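Local coordinates for protein polysaccharide deacetylase (Bacillus cereus, PDB 4HD5) that binds a zinc ion and, as a member of the polysaccharide deacetylase family, probably hydrolyses carbon-nitrogen bonds other than peptide bonds, as in removing acetyl groups from sugars, at residues Val239-Glu242 with Gly243-Ser246; Gly304-Asp308 with Lys309-Glu313. One frame throughout, in Å; residues are numbered along the deposited sequence.

Contact 1. Residues Val239-Glu242 with Gly243-Ser246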
ATOM      1  N   VAL A 239      -1.252 -24.623 -11.070  1.00  9.05           N
ATOM      2  CA  VAL A 239      -1.891 -25.108  -9.848  1.00  9.94           C
ATOM      3  C   VAL A 239      -1.955 -26.644  -9.927  1.00 11.17           C
ATOM      4  O   VAL A 239      -2.336 -27.193 -10.949  1.00 11.16           O
ATOM      5  CB  VAL A 239      -3.300 -24.499  -9.655  1.00  9.81           C
ATOM      6  CG1 VAL A 239      -4.024 -25.166  -8.487  1.00 10.37           C
ATOM      7  CG2 VAL A 239      -3.184 -23.000  -9.407  1.00  9.37           C
ATOM      8  N   ASP A 240      -1.542 -27.325  -8.864  1.00 13.01           N
ATOM      9  CA  ASP A 240      -1.641 -28.794  -8.781  1.00 14.91           C
ATOM     10  C   ASP A 240      -0.644 -29.568  -9.659  1.00 16.99           C
ATOM     11  O   ASP A 240      -0.845 -30.762  -9.895  1.00 18.65           O
ATOM     12  CB  ASP A 240      -3.076 -29.283  -9.090  1.00 14.94           C
ATOM     13  CG  ASP A 240      -4.035 -29.045  -7.951  1.00 14.82           C
ATOM     14  OD1 ASP A 240      -3.647 -29.233  -6.790  1.00 14.42           O
ATOM     15  OD2 ASP A 240      -5.195 -28.685  -8.215  1.00 16.05           O
ATOM     16  N   VAL A 241       0.413 -28.914 -10.136  1.00 17.52           N
ATOM     17  CA  VAL A 241       1.506 -29.621 -10.806  1.00 19.39           C
ATOM     18  C   VAL A 241       2.729 -29.657  -9.885  1.00 20.91           C
ATOM     19  O   VAL A 241       2.874 -28.821  -8.992  1.00 20.91           O
ATOM     20  CB  VAL A 241       1.873 -28.996 -12.184  1.00 18.54           C
ATOM     21  CG1 VAL A 241       0.623 -28.646 -12.978  1.00 17.97           C
ATOM     22  CG2 VAL A 241       2.752 -27.777 -12.023  1.00 18.16           C
ATOM     23  N   GLU A 242       3.619 -30.615 -10.128  1.00 24.23           N
ATOM     24  CA  GLU A 242       4.783 -30.837  -9.266  1.00 26.12           C
ATOM     25  C   GLU A 242       5.639 -29.585  -9.106  1.00 24.33           C
ATOM     26  O   GLU A 242       5.997 -28.939 -10.091  1.00 25.71           O
ATOM     27  CB  GLU A 242       5.638 -31.978  -9.829  1.00 31.45           C
ATOM     28  CG  GLU A 242       6.683 -32.517  -8.865  1.00 35.93           C
ATOM     29  CD  GLU A 242       7.615 -33.524  -9.516  1.00 37.80           C
ATOM     30  OE1 GLU A 242       7.148 -34.322 -10.358  1.00 39.77           O
ATOM     31  OE2 GLU A 242       8.817 -33.513  -9.181  1.00 39.03           O
ATOM     32  N   GLY A 243       5.948 -29.230  -7.861  1.00 21.67           N
ATOM     33  CA  GLY A 243       6.808 -28.085  -7.573  1.00 19.80           C
ATOM     34  C   GLY A 243       6.076 -26.772  -7.393  1.00 18.32           C
ATOM     35  O   GLY A 243       6.664 -25.779  -6.951  1.00 17.95           O
ATOM     36  N   ALA A 244       4.789 -26.763  -7.731  1.00 17.43           N
ATOM     37  CA  ALA A 244       3.948 -25.589  -7.529  1.00 15.73           C
ATOM     38  C   ALA A 244       2.936 -25.861  -6.422  1.00 14.62           C
ATOM     39  O   ALA A 244       2.712 -27.009  -6.028  1.00 15.50           O
ATOM     40  CB  ALA A 244       3.240 -25.218  -8.820  1.00 15.26           C
ATOM     41  N   LEU A 245       2.338 -24.792  -5.914  1.00 13.09           N
ATOM     42  CA  LEU A 245       1.324 -24.910  -4.874  1.00 12.56           C
ATOM     43  C   LEU A 245       0.146 -25.750  -5.371  1.00 11.95           C
ATOM     44  O   LEU A 245      -0.227 -25.665  -6.543  1.00 11.70           O
ATOM     45  CB  LEU A 245       0.846 -23.525  -4.446  1.00 12.35           C
ATOM     46  CG  LEU A 245       1.909 -22.631  -3.800  1.00 12.65           C
ATOM     47  CD1 LEU A 245       1.512 -21.172  -3.912  1.00 12.24           C
ATOM     48  CD2 LEU A 245       2.152 -23.027  -2.353  1.00 13.52           C
ATOM     49  N   SER A 246      -0.423 -26.569  -4.489  1.00 11.30           N
ATOM     50  CA  SER A 246      -1.623 -27.329  -4.820  1.00 11.38           C
ATOM     51  C   SER A 246      -2.847 -26.497  -4.466  1.00 11.03           C
ATOM     52  O   SER A 246      -2.745 -25.475  -3.797  1.00 10.35           O
ATOM     53  CB  SER A 246      -1.671 -28.647  -4.052  1.00 12.19           C
ATOM     54  OG  SER A 246      -1.915 -28.408  -2.681  1.00 12.36           O
TER
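Val239 meets the returning chain through its backbone, its CA lying 3.7 Å from Leu245 O, while its side chain turns to Thr247 and Ile250 of helix 247-255. Asp240 contributes one hydrogen bond and one carboxylate contact. Its N donates to Leu245 O at 3.1 Å in an almost straight bond (N-H...O 176°), which ties the two arms of the loop together. Its carboxylate, set anti to the carbonyl carbon (chi1 -75°), swings back over Ser246, with OD1 3.4 Å from Ser246 CB; OD2 is hydrogen-bonded to Thr247 OG1. Val241 opens a type II beta turn that runs to Ala244: Ala244 N reaches Val241 O at 3.1 Å. Alongside this bond Val241 CG2 rests loosely on Ala244 CB at 4.1 Å. Glu242 and Gly243 occupy the two central positions: Glu242 CB is directed away yet stays close to Gly243 N, its chain extended beyond CG, while Gly243 has the positive phi (91°) usual at the third position. Two backbone bonds thus close the loop, whose far arm is anchored as well: Ala244 O accepts from Lys209 NZ, and Ser246, N-cap of helix 247-255, caps a backbone N with its side chain while its own N bonds to Glu249 OE1, as in a capping box. Main-chain polarity mainly shapes this loop, and the Asp240 carboxylate, beside the first residues of that helix, would probably be stabilised by the helix dipole.

Contact 2. Residues Gly304-Asp308 with Lys309-Glu313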
ATOM      1  N   GLY A 304       8.382  -8.997 -16.341  1.00  5.76           N
ATOM      2  CA  GLY A 304       8.203  -7.550 -16.349  1.00  6.05           C
ATOM      3  C   GLY A 304       7.891  -6.920 -17.703  1.00  6.56           C
ATOM      4  O   GLY A 304       7.955  -5.703 -17.825  1.00  6.89           O
ATOM      5  N   HIS A 305       7.549  -7.724 -18.715  1.00  6.80           N
ATOM      6  CA  HIS A 305       7.359  -7.197 -20.074  1.00  7.49           C
ATOM      7  C   HIS A 305       5.970  -6.576 -20.230  1.00  7.53           C
ATOM      8  O   HIS A 305       4.951  -7.247 -20.072  1.00  7.31           O
ATOM      9  CB  HIS A 305       7.555  -8.283 -21.135  1.00  7.80           C
ATOM     10  CG  HIS A 305       8.956  -8.812 -21.225  1.00  8.04           C
ATOM     11  ND1 HIS A 305       9.279  -9.916 -21.982  1.00  8.27           N
ATOM     12  CD2 HIS A 305      10.115  -8.394 -20.656  1.00  8.30           C
ATOM     13  CE1 HIS A 305      10.577 -10.156 -21.883  1.00  8.66           C
ATOM     14  NE2 HIS A 305      11.107  -9.248 -21.081  1.00  8.63           N
ATOM     15  N   VAL A 306       5.941  -5.290 -20.538  1.00  8.15           N
ATOM     16  CA  VAL A 306       4.687  -4.559 -20.704  1.00  8.52           C
ATOM     17  C   VAL A 306       4.897  -3.481 -21.761  1.00  9.49           C
ATOM     18  O   VAL A 306       6.006  -2.984 -21.936  1.00  9.47           O
ATOM     19  CB  VAL A 306       4.202  -3.951 -19.348  1.00  8.35           C
ATOM     20  CG1 VAL A 306       5.239  -3.021 -18.749  1.00  8.50           C
ATOM     21  CG2 VAL A 306       2.872  -3.222 -19.491  1.00  8.41           C
ATOM     22  N   ASP A 307       3.831  -3.153 -22.481  1.00 10.25           N
ATOM     23  CA  ASP A 307       3.819  -2.001 -23.384  1.00 11.23           C
ATOM     24  C   ASP A 307       2.401  -1.418 -23.368  1.00 11.89           C
ATOM     25  O   ASP A 307       1.550  -1.919 -22.635  1.00 10.98           O
ATOM     26  CB  ASP A 307       4.281  -2.398 -24.797  1.00 11.55           C
ATOM     27  CG  ASP A 307       3.357  -3.402 -25.475  1.00 11.66           C
ATOM     28  OD1 ASP A 307       2.228  -3.635 -25.005  1.00 11.12           O
ATOM     29  OD2 ASP A 307       3.760  -3.957 -26.521  1.00 12.26           O
ATOM     30  N   ASP A 308       2.145  -0.384 -24.170  1.00 13.11           N
ATOM     31  CA  ASP A 308       0.845   0.297 -24.144  1.00 14.20           C
ATOM     32  C   ASP A 308      -0.301  -0.651 -24.470  1.00 13.59           C
ATOM     33  O   ASP A 308      -1.373  -0.551 -23.885  1.00 13.32           O
ATOM     34  CB  ASP A 308       0.806   1.478 -25.118  1.00 16.77           C
ATOM     35  CG  ASP A 308       1.680   2.646 -24.685  1.00 18.23           C
ATOM     36  OD1 ASP A 308       2.194   2.658 -23.551  1.00 20.18           O
ATOM     37  OD2 ASP A 308       1.844   3.573 -25.503  1.00 21.87           O
ATOM     38  N   LYS A 309      -0.070  -1.561 -25.411  1.00 13.39           N
ATOM     39  CA  LYS A 309      -1.073  -2.539 -25.799  1.00 13.67           C
ATOM     40  C   LYS A 309      -1.434  -3.448 -24.623  1.00 11.82           C
ATOM     41  O   LYS A 309      -2.606  -3.689 -24.350  1.00 11.23           O
ATOM     42  CB  LYS A 309      -0.548  -3.373 -26.972  1.00 15.44           C
ATOM     43  CG  LYS A 309      -1.419  -4.543 -27.389  1.00 17.50           C
ATOM     44  CD  LYS A 309      -2.731  -4.072 -27.989  1.00 20.94           C
ATOM     45  CE  LYS A 309      -3.693  -5.233 -28.198  1.00 23.20           C
ATOM     46  NZ  LYS A 309      -4.975  -4.766 -28.804  1.00 24.99           N
ATOM     47  N   VAL A 310      -0.415  -3.954 -23.937  1.00 10.38           N
ATOM     48  CA  VAL A 310      -0.639  -4.880 -22.837  1.00  9.56           C
ATOM     49  C   VAL A 310      -1.426  -4.195 -21.722  1.00  9.12           C
ATOM     50  O   VAL A 310      -2.352  -4.782 -21.153  1.00  8.84           O
ATOM     51  CB  VAL A 310       0.693  -5.481 -22.329  1.00  9.06           C
ATOM     52  CG1 VAL A 310       0.479  -6.272 -21.046  1.00  8.50           C
ATOM     53  CG2 VAL A 310       1.303  -6.368 -23.406  1.00  9.15           C
ATOM     54  N   VAL A 311      -1.087  -2.946 -21.433  1.00  9.19           N
ATOM     55  CA  VAL A 311      -1.820  -2.171 -20.439  1.00  9.07           C
ATOM     56  C   VAL A 311      -3.291  -2.010 -20.823  1.00  9.54           C
ATOM     57  O   VAL A 311      -4.170  -2.159 -19.972  1.00  9.36           O
ATOM     58  CB  VAL A 311      -1.185  -0.782 -20.212  1.00  9.28           C
ATOM     59  CG1 VAL A 311      -2.106   0.105 -19.381  1.00  9.30           C
ATOM     60  CG2 VAL A 311       0.166  -0.925 -19.523  1.00  8.90           C
ATOM     61  N   THR A 312      -3.552  -1.705 -22.090  1.00 10.36           N
ATOM     62  CA  THR A 312      -4.920  -1.543 -22.583  1.00 11.21           C
ATOM     63  C   THR A 312      -5.746  -2.815 -22.368  1.00 10.75           C
ATOM     64  O   THR A 312      -6.881  -2.750 -21.895  1.00 10.79           O
ATOM     65  CB  THR A 312      -4.924  -1.146 -24.073  1.00 12.83           C
ATOM     66  OG1 THR A 312      -4.219   0.089 -24.228  1.00 13.27           O
ATOM     67  CG2 THR A 312      -6.352  -0.978 -24.610  1.00 13.84           C
ATOM     68  N   GLU A 313      -5.165  -3.968 -22.673  1.00 10.08           N
ATOM     69  CA  GLU A 313      -5.852  -5.237 -22.467  1.00 10.01           C
ATOM     70  C   GLU A 313      -6.023  -5.575 -20.984  1.00  9.16           C
ATOM     71  O   GLU A 313      -7.069  -6.092 -20.570  1.00  8.83           O
ATOM     72  CB  GLU A 313      -5.088  -6.367 -23.162  1.00 10.39           C
ATOM     73  CG  GLU A 313      -4.981  -6.210 -24.671  1.00 11.49           C
ATOM     74  CD  GLU A 313      -6.333  -6.161 -25.357  1.00 12.55           C
ATOM     75  OE1 GLU A 313      -7.319  -6.676 -24.787  1.00 12.90           O
ATOM     76  OE2 GLU A 313      -6.412  -5.616 -26.480  1.00 14.35           O
TER
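The N-terminus of helix 308-314 is a clear case of an aspartate N-cap, built as the chain leaves the loop after strand 298-300 of the deacetylase's barrel-like domain. Asp307 is the capping residue. With CG placed between the backbone N and the carbonyl carbon (chi1 63°), its carboxylate folds forward over the first turn, and OD1 accepts from Val310 N at 2.9 Å, met nearly along the C-O bond. The backbone of the same residue starts the helical pattern, for Val311 N donates to Asp307 O at 3.1 Å. A carboxylate here would probably be stabilised by the helix dipole. Ahead of the cap in sequence, Val306 supplies an apolar contact: its CG2, anti to its own N, lies obliquely against Val311 CG2 at 3.5 Å and more loosely against Val310 CG1, while Tyr301 touches both Val306 and Val310. Along the helix, Lys309 NZ reaches one turn ahead to Glu313 OE2 in a salt bridge, approaching the lone pair that faces away from OE1; OE1 in turn pairs with Lys316. Asp308 O is gripped twice by Thr312, whose N (3.0 Å) and OG1 (2.9 Å) arrive from opposite faces of the carbonyl plane.

Overall arrangement
From the N terminus, the chain passes the antiparallel sheet before the parallel-stranded domain that holds the zinc ion. After strand 230-234 it reaches contact 1, which closes the loop leading into helix 247-255 and ties it to Gly207 and Lys209, after strand 199-206. Strand 259-263, helix 277-292 and strand 298-300 intervene before contact 2, where a later such connection becomes helix 308-314 and packs on helix 277-292. They run in series, neither nesting nor crossing; contact 1 and contact 2 have centres 28 Å apart and nearest atoms about 19 Å apart. Each fixes a strand-to-helix loop at its helix start. The side chains of Ala244 and Val306 lie about 12 and 13 Å from the zinc ion.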